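Local coordinates for protein xyloglucan-specific endo-beta-1,4-glucanase BoGH9A (Bacteroides ovatus, PDB 6DHT) that hydrolyses internal beta-1,4-glucosidic linkages in the backbone of xyloglucan, releasing xyloglucan oligosaccharides during breakdown of this plant polysaccharide by a gut bacterium, at residues A[226-231]-A[238-243]; A[244-249]-A[254-259]; A[426-431]-A[441-446]; A[473-476]-A[482-485]. All blocks are in the same frame, centred on the assembly; numbering follows the deposited sequence.

Contact 1 (A[226-231]-A[238-243])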
loop_
_atom_site.group_PDB
_atom_site.type_symbol
_atom_site.label_atom_id
_atom_site.label_comp_id
_atom_site.label_asym_id
_atom_site.label_seq_id
_atom_site.Cartn_x
_atom_site.Cartn_y
_atom_site.Cartn_z
ATOM N N LEU A 226 16.471 -11.909 -2.152
ATOM C CA LEU A 226 17.515 -12.670 -2.850
ATOM C C LEU A 226 17.890 -13.954 -2.101
ATOM O O LEU A 226 18.150 -14.985 -2.732
ATOM C CB LEU A 226 18.748 -11.797 -3.067
ATOM C CG LEU A 226 18.573 -10.657 -4.067
ATOM C CD1 LEU A 226 19.805 -9.798 -4.038
ATOM C CD2 LEU A 226 18.370 -11.162 -5.484
ATOM N N THR A 227 17.900 -13.893 -0.771
ATOM C CA THR A 227 18.279 -15.048 0.058
ATOM C C THR A 227 17.205 -16.138 0.118
ATOM O O THR A 227 17.447 -17.232 0.642
ATOM C CB THR A 227 18.634 -14.639 1.508
ATOM O OG1 THR A 227 17.447 -14.333 2.259
ATOM C CG2 THR A 227 19.600 -13.465 1.528
ATOM N N MET A 228 16.022 -15.861 -0.407
ATOM C CA MET A 228 14.919 -16.805 -0.404
ATOM C C MET A 228 14.850 -17.653 -1.668
ATOM O O MET A 228 13.898 -18.432 -1.824
ATOM C CB MET A 228 13.603 -16.059 -0.176
ATOM C CG MET A 228 13.504 -15.480 1.211
ATOM S SD MET A 228 13.144 -16.690 2.473
ATOM C CE MET A 228 11.443 -16.935 2.138
ATOM N N GLN A 229 15.829 -17.462 -2.555
ATOM C CA GLN A 229 15.953 -18.236 -3.782
ATOM C C GLN A 229 16.969 -19.368 -3.600
ATOM O O GLN A 229 18.094 -19.114 -3.195
ATOM C CB GLN A 229 16.400 -17.333 -4.930
ATOM C CG GLN A 229 16.438 -18.059 -6.266
ATOM C CD GLN A 229 16.618 -17.131 -7.439
ATOM O OE1 GLN A 229 17.479 -16.265 -7.430
ATOM N NE2 GLN A 229 15.840 -17.359 -8.476
ATOM N N ASP A 230 16.545 -20.589 -3.910
ATOM C CA ASP A 230 17.426 -21.764 -3.866
ATOM C C ASP A 230 18.455 -21.589 -4.981
ATOM O O ASP A 230 18.071 -21.458 -6.139
ATOM C CB ASP A 230 16.579 -23.014 -4.077
ATOM C CG ASP A 230 17.396 -24.309 -4.031
ATOM O OD1 ASP A 230 18.618 -24.275 -4.281
ATOM O OD2 ASP A 230 16.784 -25.365 -3.747
ATOM N N PRO A 231 19.761 -21.565 -4.640
ATOM C CA PRO A 231 20.789 -21.279 -5.645
ATOM C C PRO A 231 20.923 -22.355 -6.712
ATOM O O PRO A 231 21.600 -22.115 -7.704
ATOM C CB PRO A 231 22.076 -21.197 -4.824
ATOM C CG PRO A 231 21.801 -22.017 -3.616
ATOM C CD PRO A 231 20.354 -21.835 -3.318
ATOM N N HIS A 238 8.184 -19.734 -0.079
ATOM C CA HIS A 238 6.994 -18.880 0.029
ATOM C C HIS A 238 7.143 -17.829 1.119
ATOM O O HIS A 238 6.784 -16.661 0.915
ATOM C CB HIS A 238 5.768 -19.754 0.274
ATOM C CG HIS A 238 4.449 -19.065 0.097
ATOM N ND1 HIS A 238 3.950 -18.676 -1.132
ATOM C CD2 HIS A 238 3.500 -18.737 0.999
ATOM C CE1 HIS A 238 2.757 -18.142 -0.976
ATOM N NE2 HIS A 238 2.458 -18.159 0.311
ATOM N N LYS A 239 7.634 -18.225 2.289
ATOM C CA LYS A 239 7.771 -17.297 3.406
ATOM C C LYS A 239 8.828 -17.791 4.397
ATOM O O LYS A 239 9.271 -18.960 4.340
ATOM C CB LYS A 239 6.432 -17.100 4.100
ATOM C CG LYS A 239 5.826 -18.410 4.632
ATOM C CD LYS A 239 4.526 -18.157 5.372
ATOM C CE LYS A 239 3.805 -19.460 5.722
ATOM N NZ LYS A 239 2.584 -19.248 6.529
ATOM N N LEU A 240 9.241 -16.888 5.282
ATOM C CA LEU A 240 10.124 -17.183 6.395
ATOM C C LEU A 240 9.295 -16.935 7.634
ATOM O O LEU A 240 8.773 -15.838 7.836
ATOM C CB LEU A 240 11.372 -16.314 6.334
ATOM C CG LEU A 240 12.509 -16.620 7.320
ATOM C CD1 LEU A 240 13.790 -15.967 6.866
ATOM C CD2 LEU A 240 12.158 -16.125 8.711
ATOM N N THR A 241 9.117 -17.971 8.457
ATOM C CA THR A 241 8.091 -17.935 9.485
ATOM C C THR A 241 8.435 -18.807 10.691
ATOM O O THR A 241 9.260 -19.724 10.612
ATOM C CB THR A 241 6.730 -18.411 8.886
ATOM O OG1 THR A 241 5.668 -18.266 9.821
ATOM C CG2 THR A 241 6.826 -19.871 8.385
ATOM N N THR A 242 7.799 -18.487 11.806
ATOM C CA THR A 242 7.742 -19.401 12.946
ATOM C C THR A 242 6.571 -20.327 12.690
ATOM O O THR A 242 5.729 -20.065 11.845
ATOM C CB THR A 242 7.522 -18.612 14.227
ATOM O OG1 THR A 242 6.440 -17.703 14.045
ATOM C CG2 THR A 242 8.758 -17.844 14.611
ATOM N N PRO A 243 6.486 -21.448 13.428
ATOM C CA PRO A 243 5.321 -22.309 13.194
ATOM C C PRO A 243 3.993 -21.683 13.616
ATOM O O PRO A 243 2.962 -21.879 12.957
ATOM C CB PRO A 243 5.631 -23.537 14.069
ATOM C CG PRO A 243 7.110 -23.577 14.096
ATOM C CD PRO A 243 7.543 -22.135 14.181
#
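Met-228 and Lys-239 mark the closest approach of the two backbones, yet their CA atoms stay 8.1 Å apart, too far for main-chain pairing between 226-231 and 238-243. One side chain bridges the gap. Met-228 occupies the third position of a type I beta turn running from Leu-226 to Gln-229, closed by a weak bond of 3.4 Å from Gln-229 N to Leu-226 O. Its CG lies opposite its own carbonyl carbon (chi1 -68°), and two further bends at chi2 and chi3 curl the thioether so that the methyl leads. CE comes down on the flat face of the peptide between Lys-239 and Leu-240, almost directly above Lys-239 C at 3.6 Å. It also reaches the flank of Leu-240, with CE 4.2 Å from Leu-240 CB. This is purely van der Waals packing, and no hydrogen bond crosses the contact.

The peptide under the methyl belongs to strand 239-241 of a small mixed sheet in the family 9 glycoside hydrolase domain, where 259-260 and 174-175 flank it, both antiparallel. Val-260 of the neighbouring strand adds apolar packing to both Met-228 and Leu-240. Lys-239 contributes its backbone here while its CB points away; its NZ is gripped by Gly-331 O, Gln-317 OE1 and Thr-330 OG1, and its side chain lies about 8 Å from that of Asp-171, the predicted nucleophile. Further along, Thr-241 OG1 donates to Thr-242 O at 2.7 Å, on a lone pair in the carbonyl plane, and bonds to Thr-330 OG1 as well.

Contact 2 (A[244-249]-A[254-259])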
loop_
_atom_site.group_PDB
_atom_site.type_symbol
_atom_site.label_atom_id
_atom_site.label_comp_id
_atom_site.label_asym_id
_atom_site.label_seq_id
_atom_site.Cartn_x
_atom_site.Cartn_y
_atom_site.Cartn_z
ATOM N N PHE A 244 4.003 -20.958 14.734
ATOM C CA PHE A 244 2.835 -20.242 15.220
ATOM C C PHE A 244 3.119 -18.739 15.293
ATOM O O PHE A 244 4.251 -18.319 15.484
ATOM C CB PHE A 244 2.449 -20.693 16.647
ATOM C CG PHE A 244 1.936 -22.105 16.742
ATOM C CD1 PHE A 244 0.626 -22.405 16.403
ATOM C CD2 PHE A 244 2.759 -23.120 17.200
ATOM C CE1 PHE A 244 0.150 -23.706 16.490
ATOM C CE2 PHE A 244 2.288 -24.423 17.299
ATOM C CZ PHE A 244 0.982 -24.711 16.941
ATOM N N PHE A 245 2.070 -17.949 15.212
ATOM C CA PHE A 245 2.196 -16.539 15.549
ATOM C C PHE A 245 2.657 -16.417 16.985
ATOM O O PHE A 245 2.174 -17.153 17.851
ATOM C CB PHE A 245 0.864 -15.810 15.393
ATOM C CG PHE A 245 0.419 -15.645 13.981
ATOM C CD1 PHE A 245 1.214 -14.966 13.057
ATOM C CD2 PHE A 245 -0.830 -16.084 13.585
ATOM C CE1 PHE A 245 0.782 -14.788 11.746
ATOM C CE2 PHE A 245 -1.280 -15.903 12.292
ATOM C CZ PHE A 245 -0.467 -15.225 11.365
ATOM N N GLU A 246 3.595 -15.518 17.234
ATOM C CA GLU A 246 4.017 -15.141 18.567
ATOM C C GLU A 246 2.936 -14.388 19.314
ATOM O O GLU A 246 1.975 -13.862 18.736
ATOM C CB GLU A 246 5.275 -14.264 18.478
ATOM C CG GLU A 246 6.451 -14.903 17.780
ATOM C CD GLU A 246 7.247 -15.904 18.624
ATOM O OE1 GLU A 246 6.698 -16.439 19.619
ATOM O OE2 GLU A 246 8.430 -16.152 18.288
ATOM N N GLY A 247 3.071 -14.318 20.635
ATOM C CA GLY A 247 2.222 -13.445 21.410
ATOM C C GLY A 247 2.606 -12.000 21.159
ATOM O O GLY A 247 3.474 -11.709 20.303
ATOM N N PHE A 248 1.961 -11.104 21.886
ATOM C CA PHE A 248 2.213 -9.670 21.782
ATOM C C PHE A 248 3.423 -9.289 22.641
ATOM O O PHE A 248 3.300 -8.651 23.696
ATOM C CB PHE A 248 0.940 -8.866 22.044
ATOM C CG PHE A 248 0.048 -8.787 20.829
ATOM C CD1 PHE A 248 -0.383 -9.949 20.206
ATOM C CD2 PHE A 248 -0.245 -7.574 20.233
ATOM C CE1 PHE A 248 -1.149 -9.902 19.058
ATOM C CE2 PHE A 248 -1.013 -7.520 19.069
ATOM C CZ PHE A 248 -1.464 -8.689 18.488
ATOM N N VAL A 249 4.591 -9.688 22.143
ATOM C CA VAL A 249 5.853 -9.493 22.833
ATOM C C VAL A 249 6.828 -8.749 21.932
ATOM O O VAL A 249 6.633 -8.697 20.716
ATOM C CB VAL A 249 6.478 -10.837 23.227
ATOM C CG1 VAL A 249 5.505 -11.625 24.115
ATOM C CG2 VAL A 249 6.836 -11.670 22.034
ATOM N N CYS A 254 11.163 -12.869 21.377
ATOM C CA CYS A 254 10.645 -13.957 20.561
ATOM C C CYS A 254 11.616 -15.125 20.573
ATOM O O CYS A 254 12.825 -14.934 20.449
ATOM C CB CYS A 254 10.415 -13.482 19.123
ATOM S SG CYS A 254 9.022 -12.363 18.964
ATOM N N LYS A 255 11.097 -16.337 20.727
ATOM C CA LYS A 255 11.969 -17.489 20.916
ATOM C C LYS A 255 11.681 -18.658 19.987
ATOM O O LYS A 255 12.466 -19.597 19.935
ATOM C CB LYS A 255 11.913 -17.928 22.384
ATOM C CG LYS A 255 12.521 -16.883 23.307
ATOM C CD LYS A 255 12.343 -17.189 24.778
ATOM C CE LYS A 255 12.688 -15.954 25.613
ATOM N NZ LYS A 255 13.883 -15.207 25.093
ATOM N N GLN A 256 10.572 -18.624 19.259
ATOM C CA GLN A 256 10.271 -19.704 18.319
ATOM C C GLN A 256 11.317 -19.842 17.220
ATOM O O GLN A 256 11.949 -18.867 16.808
ATOM C CB GLN A 256 8.904 -19.519 17.677
ATOM C CG GLN A 256 7.733 -19.871 18.535
ATOM C CD GLN A 256 6.441 -19.863 17.741
ATOM O OE1 GLN A 256 6.187 -20.757 16.929
ATOM N NE2 GLN A 256 5.645 -18.817 17.924
ATOM N N GLN A 257 11.488 -21.063 16.732
ATOM C CA GLN A 257 12.425 -21.328 15.651
ATOM C C GLN A 257 11.867 -20.764 14.337
ATOM O O GLN A 257 10.657 -20.823 14.102
ATOM C CB GLN A 257 12.681 -22.845 15.537
ATOM C CG GLN A 257 13.527 -23.290 14.352
ATOM C CD GLN A 257 14.951 -22.749 14.394
ATOM O OE1 GLN A 257 15.368 -21.997 13.504
ATOM N NE2 GLN A 257 15.711 -23.141 15.420
ATOM N N ARG A 258 12.767 -20.248 13.502
ATOM C CA ARG A 258 12.413 -19.674 12.195
ATOM C C ARG A 258 12.697 -20.660 11.065
ATOM O O ARG A 258 13.757 -21.298 11.037
ATOM C CB ARG A 258 13.194 -18.368 11.968
ATOM C CG ARG A 258 12.916 -17.288 13.010
ATOM C CD ARG A 258 11.642 -16.525 12.724
ATOM N NE ARG A 258 11.897 -15.305 11.957
ATOM C CZ ARG A 258 10.994 -14.334 11.797
ATOM N NH1 ARG A 258 9.771 -14.438 12.285
ATOM N NH2 ARG A 258 11.323 -13.257 11.100
ATOM N N TYR A 259 11.743 -20.777 10.143
ATOM C CA TYR A 259 11.829 -21.703 9.013
ATOM C C TYR A 259 11.583 -21.002 7.689
ATOM O O TYR A 259 10.854 -20.018 7.657
ATOM C CB TYR A 259 10.765 -22.797 9.112
ATOM C CG TYR A 259 10.884 -23.722 10.302
ATOM C CD1 TYR A 259 10.313 -23.390 11.512
ATOM C CD2 TYR A 259 11.539 -24.937 10.192
ATOM C CE1 TYR A 259 10.407 -24.230 12.604
ATOM C CE2 TYR A 259 11.635 -25.796 11.282
ATOM C CZ TYR A 259 11.070 -25.428 12.483
ATOM O OH TYR A 259 11.154 -26.261 13.580
HETATM O O HOH W 1 8.407 -17.068 21.549
#
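Gln-256 and Glu-246 reach each other from opposite directions by contrasting torsions: the glutamine runs straight beyond CG (chi2 -171°), whereas the glutamate folds back at chi2 (-79°) and lays its carboxylate beside the 254-256 backbone. The extended chain carries the amide to Phe-244, where it serves both backbone polar atoms. Phe-244 N donates to Gln-256 OE1 at 3.1 Å, in the carbonyl plane and on a lone pair; in return Gln-256 NE2 donates to Phe-244 O at 2.9 Å, rising above that carbonyl's plane. The second N-H of the amide goes to Glu-246 OE1, 3.1 Å from NE2 and nearly straight at 166°. It meets the carboxylate from above, the two flat groups standing almost perpendicular. A leucine in place of Gln-256 would probably leave Phe-244 N without this acceptor and take from Glu-246 OE1 its amide donor. A water extends the network, donating to Glu-246 OE1 at 2.7 Å and accepting from Lys-255 N. Glu-246 OE2 takes a weak bond from Gln-256 N and touches Cys-254 CB, while Cys-254 SG packs on Val-249 CG2 at 3.8 Å. These bonds tie together the two arms of the long connection between antiparallel strands 239-241 and 259-260, a surface loop bordering the predicted catalytic site: the side chain of Phe-245 lies about 4 Å from that of the predicted nucleophile, Asp-171.

Contact 3 (A[426-431]-A[441-446])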
loop_
_atom_site.group_PDB
_atom_site.type_symbol
_atom_site.label_atom_id
_atom_site.label_comp_id
_atom_site.label_asym_id
_atom_site.label_seq_id
_atom_site.Cartn_x
_atom_site.Cartn_y
_atom_site.Cartn_z
ATOM N N ALA A 426 -17.536 10.698 -2.461
ATOM C CA ALA A 426 -16.372 9.945 -2.975
ATOM C C ALA A 426 -16.828 8.693 -3.675
ATOM O O ALA A 426 -17.859 8.134 -3.362
ATOM C CB ALA A 426 -15.396 9.561 -1.857
ATOM N N PRO A 427 -16.013 8.197 -4.625
ATOM C CA PRO A 427 -16.407 6.941 -5.258
ATOM C C PRO A 427 -16.493 5.774 -4.286
ATOM O O PRO A 427 -17.339 4.891 -4.424
ATOM C CB PRO A 427 -15.287 6.693 -6.273
ATOM C CG PRO A 427 -14.605 7.949 -6.465
ATOM C CD PRO A 427 -14.868 8.839 -5.294
ATOM N N TYR A 428 -15.591 5.767 -3.311
ATOM C CA TYR A 428 -15.548 4.731 -2.299
ATOM C C TYR A 428 -16.447 5.069 -1.102
ATOM O O TYR A 428 -16.452 6.198 -0.628
ATOM C CB TYR A 428 -14.105 4.554 -1.806
ATOM C CG TYR A 428 -14.028 3.563 -0.668
ATOM C CD1 TYR A 428 -13.966 2.194 -0.901
ATOM C CD2 TYR A 428 -14.085 3.974 0.659
ATOM C CE1 TYR A 428 -13.922 1.283 0.129
ATOM C CE2 TYR A 428 -14.045 3.066 1.694
ATOM C CZ TYR A 428 -13.984 1.717 1.433
ATOM O OH TYR A 428 -13.931 0.789 2.459
ATOM N N GLY A 429 -17.202 4.079 -0.631
ATOM C CA GLY A 429 -17.817 4.144 0.687
ATOM C C GLY A 429 -19.324 4.144 0.715
ATOM O O GLY A 429 -19.881 4.325 1.783
ATOM N N ASN A 430 -19.973 3.940 -0.428
ATOM C CA ASN A 430 -21.437 3.956 -0.474
ATOM C C ASN A 430 -22.064 2.645 -0.934
ATOM O O ASN A 430 -23.254 2.603 -1.285
ATOM C CB ASN A 430 -21.948 5.100 -1.336
ATOM C CG ASN A 430 -23.349 5.551 -0.936
ATOM O OD1 ASN A 430 -23.695 5.586 0.246
ATOM N ND2 ASN A 430 -24.155 5.879 -1.925
ATOM N N ASP A 431 -21.274 1.579 -0.905
ATOM C CA ASP A 431 -21.761 0.233 -1.177
ATOM C C ASP A 431 -21.328 -0.649 -0.019
ATOM O O ASP A 431 -20.173 -0.595 0.397
ATOM C CB ASP A 431 -21.161 -0.283 -2.487
ATOM C CG ASP A 431 -21.793 -1.589 -2.963
ATOM O OD1 ASP A 431 -21.853 -2.570 -2.198
ATOM O OD2 ASP A 431 -22.238 -1.629 -4.127
ATOM N N ALA A 441 -7.208 0.064 2.215
ATOM C CA ALA A 441 -6.093 -0.019 1.270
ATOM C C ALA A 441 -6.535 -0.714 -0.013
ATOM O O ALA A 441 -6.312 -0.192 -1.122
ATOM C CB ALA A 441 -4.930 -0.760 1.880
ATOM N N GLU A 442 -7.096 -1.911 0.123
ATOM C CA GLU A 442 -7.387 -2.782 -1.022
ATOM C C GLU A 442 -8.376 -2.195 -1.985
ATOM O O GLU A 442 -8.270 -2.419 -3.199
ATOM C CB GLU A 442 -7.948 -4.131 -0.577
ATOM C CG GLU A 442 -7.953 -5.185 -1.711
ATOM C CD GLU A 442 -8.552 -6.556 -1.327
ATOM O OE1 GLU A 442 -8.126 -7.168 -0.329
ATOM O OE2 GLU A 442 -9.447 -7.044 -2.053
ATOM N N LYS A 443 -9.363 -1.479 -1.463
ATOM C CA LYS A 443 -10.355 -0.873 -2.313
ATOM C C LYS A 443 -10.227 0.634 -2.347
ATOM O O LYS A 443 -10.060 1.206 -3.413
ATOM C CB LYS A 443 -11.763 -1.303 -1.953
ATOM C CG LYS A 443 -12.754 -0.891 -3.010
ATOM C CD LYS A 443 -14.026 -1.659 -2.933
ATOM C CE LYS A 443 -14.852 -1.386 -4.166
ATOM N NZ LYS A 443 -16.204 -1.972 -4.049
ATOM N N CYS A 444 -10.303 1.325 -1.218
ATOM C CA CYS A 444 -10.314 2.787 -1.285
ATOM C C CYS A 444 -9.017 3.364 -1.893
ATOM O O CYS A 444 -9.048 4.116 -2.862
ATOM C CB CYS A 444 -10.599 3.375 0.095
ATOM S SG CYS A 444 -10.874 5.142 0.108
ATOM N N MET A 445 -7.878 3.002 -1.308
ATOM C CA MET A 445 -6.615 3.519 -1.832
ATOM C C MET A 445 -6.353 3.018 -3.252
ATOM O O MET A 445 -5.981 3.798 -4.123
ATOM C CB MET A 445 -5.418 3.120 -0.961
ATOM C CG MET A 445 -5.269 3.837 0.342
ATOM S SD MET A 445 -4.957 5.574 0.239
ATOM C CE MET A 445 -6.634 6.224 0.352
ATOM N N ASN A 446 -6.527 1.722 -3.493
ATOM C CA ASN A 446 -6.113 1.199 -4.802
ATOM C C ASN A 446 -7.088 1.593 -5.907
ATOM O O ASN A 446 -6.706 1.685 -7.077
ATOM C CB ASN A 446 -5.819 -0.302 -4.739
ATOM C CG ASN A 446 -4.536 -0.570 -4.039
ATOM O OD1 ASN A 446 -3.734 0.342 -3.843
ATOM N ND2 ASN A 446 -4.350 -1.793 -3.583
#
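Aromatic contacts dominate the meeting of Tyr-428 with Cys-444, whose CA atoms are 5.7 Å apart. Cys-444 CB sits over the middle of the tyrosine ring, 3.5 Å from its centroid and only 11° off the normal, a well-centred CH-pi contact. The sulfur lies out past the rim near CD2, oblique to the ring: SG is 4.0 Å from the centroid in a sulfur-aromatic contact, with Tyr-428 CD2 only 3.5 Å from SG. On the tyrosine side, chi1 of 175° turns the ring away from its own amide nitrogen and presents its face to the helix.

Aliphatic packing is lighter. Lys-443 CG approaches the ring edge, 3.9 Å from Tyr-428 CD1, as the extended lysine chain crosses that edge.

The ring thus seals the loop after helix 395-416 onto helix 439-458, within the catalytic domain that family 9 enzymes build as an (alpha/alpha)6 barrel. The helix makes a wider, pi-type turn here, Asn-446 N bonding to Ala-441 O at 3.1 Å.

Hydrogen bonds and charge act through third parties. Asp-434 takes the Tyr-428 hydroxyl on its backbone O, accepts Gly-429 N on its OD2 and forms a salt bridge with Lys-443 NZ. Asn-470, from helix 461-474, bonds to Tyr-428 N with its OD1 and to Cys-444 O with its ND2. With the Tyr-428 ring cut back to an alanine, Cys-444 CB is likely to lose its aromatic cover and Asp-434 O its hydroxyl partner.

Contact 4 (A[473-476]-A[482-485])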
loop_
_atom_site.group_PDB
_atom_site.type_symbol
_atom_site.label_atom_id
_atom_site.label_comp_id
_atom_site.label_asym_id
_atom_site.label_seq_id
_atom_site.Cartn_x
_atom_site.Cartn_y
_atom_site.Cartn_z
ATOM N N TYR A 473 -11.605 10.570 2.197
ATOM C CA TYR A 473 -12.344 9.568 2.960
ATOM C C TYR A 473 -11.463 8.941 4.033
ATOM O O TYR A 473 -11.862 8.874 5.210
ATOM C CB TYR A 473 -12.946 8.464 2.055
ATOM C CG TYR A 473 -13.851 7.509 2.792
ATOM C CD1 TYR A 473 -13.335 6.480 3.548
ATOM C CD2 TYR A 473 -15.221 7.669 2.756
ATOM C CE1 TYR A 473 -14.146 5.617 4.257
ATOM C CE2 TYR A 473 -16.040 6.807 3.450
ATOM C CZ TYR A 473 -15.499 5.784 4.186
ATOM O OH TYR A 473 -16.329 4.935 4.909
ATOM N N ILE A 474 -10.285 8.431 3.700
ATOM C CA ILE A 474 -9.509 7.799 4.751
ATOM C C ILE A 474 -8.937 8.783 5.750
ATOM O O ILE A 474 -8.583 8.353 6.855
ATOM C CB ILE A 474 -8.392 6.882 4.261
ATOM C CG1 ILE A 474 -7.297 7.702 3.639
ATOM C CG2 ILE A 474 -8.926 5.746 3.322
ATOM C CD1 ILE A 474 -5.990 6.978 3.672
ATOM N N LEU A 475 -8.831 10.061 5.385
ATOM C CA LEU A 475 -8.275 11.072 6.275
ATOM C C LEU A 475 -9.316 11.757 7.178
ATOM O O LEU A 475 -8.988 12.712 7.878
ATOM C CB LEU A 475 -7.437 12.082 5.479
ATOM C CG LEU A 475 -6.247 11.473 4.741
ATOM C CD1 LEU A 475 -5.613 12.564 3.909
ATOM C CD2 LEU A 475 -5.259 10.840 5.699
ATOM N N GLY A 476 -10.545 11.262 7.144
ATOM C CA GLY A 476 -11.544 11.689 8.122
ATOM C C GLY A 476 -12.944 11.899 7.591
ATOM O O GLY A 476 -13.901 12.018 8.390
ATOM N N PHE A 482 -12.693 8.873 12.002
ATOM C CA PHE A 482 -11.255 8.601 12.129
ATOM C C PHE A 482 -10.492 8.991 10.875
ATOM O O PHE A 482 -10.959 8.766 9.767
ATOM C CB PHE A 482 -10.992 7.126 12.356
ATOM C CG PHE A 482 -11.153 6.690 13.784
ATOM C CD1 PHE A 482 -12.401 6.369 14.294
ATOM C CD2 PHE A 482 -10.054 6.598 14.611
ATOM C CE1 PHE A 482 -12.538 5.952 15.624
ATOM C CE2 PHE A 482 -10.173 6.194 15.923
ATOM C CZ PHE A 482 -11.430 5.870 16.447
ATOM N N CYS A 483 -9.337 9.602 11.092
ATOM C CA CYS A 483 -8.262 9.569 10.118
ATOM C C CYS A 483 -7.583 8.245 10.377
ATOM O O CYS A 483 -7.034 8.043 11.457
ATOM C CB CYS A 483 -7.304 10.707 10.373
ATOM S SG CYS A 483 -5.763 10.586 9.455
ATOM N N TYR A 484 -7.659 7.334 9.415
ATOM C CA TYR A 484 -7.293 5.936 9.633
ATOM C C TYR A 484 -5.796 5.623 9.504
ATOM O O TYR A 484 -5.415 4.494 9.269
ATOM C CB TYR A 484 -8.089 5.028 8.683
ATOM C CG TYR A 484 -9.582 4.897 8.949
ATOM C CD1 TYR A 484 -10.040 4.104 9.993
ATOM C CD2 TYR A 484 -10.506 5.475 8.113
ATOM C CE1 TYR A 484 -11.382 3.918 10.192
ATOM C CE2 TYR A 484 -11.874 5.308 8.304
ATOM C CZ TYR A 484 -12.297 4.528 9.358
ATOM O OH TYR A 484 -13.661 4.337 9.562
ATOM N N VAL A 485 -4.959 6.629 9.708
ATOM C CA VAL A 485 -3.515 6.472 9.620
ATOM C C VAL A 485 -2.923 6.865 10.969
ATOM O O VAL A 485 -3.153 7.980 11.455
ATOM C CB VAL A 485 -2.913 7.385 8.545
ATOM C CG1 VAL A 485 -1.412 7.148 8.462
ATOM C CG2 VAL A 485 -3.528 7.095 7.180
HETATM O O HOH W 2 -15.821 4.692 7.768
#
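Tyr-473 and Ile-474 both engage Tyr-484, the first only through a water, which donates to Tyr-473 OH at 2.9 Å and lies 2.8 Å from Tyr-484 OH; that second hydroxyl also bonds to Thr-480 OG1. Ile-474 supplies the one direct hydrogen bond of the contact. Its O receives Tyr-484 N at 2.9 Å, practically straight at 173° and nearly along the C=O axis, while Cys-483 CA adds a CA-H...O contact to the same oxygen at 3.5 Å. At the other end of the residue, Ile-474 CD1 packs on Val-485 CG2 at 4.3 Å. Leu-475 is where the chain leaves helical geometry. Its CB points away, but chi1 of -61° swings CG to the side of the backbone N, and CD2 comes back to lie 3.8 Å from Cys-483 SG and also near Val-485. Gly-476 then turns with a phi of 140°, at which a CB would jam against the preceding carbonyl oxygen, and brings its CA to Phe-482 O at 3.4 Å in another CA-H...O contact. Phe-482 O is also bonded by Asn-478 ND2, and the Phe-482 side chain lies about 4 Å from that of the predicted active-site Asp-539. The chemistry divides cleanly: a loop N-H satisfies a buried carbonyl at the C-terminal end of helix 461-474, and apolar branches fill in beside it, which fixes the returning loop against the helix end.

The four contacts form two touching pairs within the family 9 domain. Contacts 1 and 2 have centres 16 Å apart; Thr-241 O and Tyr-259 N, 2.7 Å apart, probably hydrogen bond between neighbouring strands. Contacts 3 and 4 have centres 12 Å apart and join consecutive helices 439-458 and 461-474: Met-445 CE packs on Ile-474 CD1 at 3.5 Å, and the rings of Tyr-428 and Tyr-473 meet edge-to-face. The nearest atoms of contacts 1 and 3 are about 15 Å apart. Both pairs approach a predicted catalytic residue: the side chain of Phe-245 lies about 4 Å from that of Asp-171, and that of Phe-482 about 4 Å from that of Asp-539, whereas contact 3 is remote.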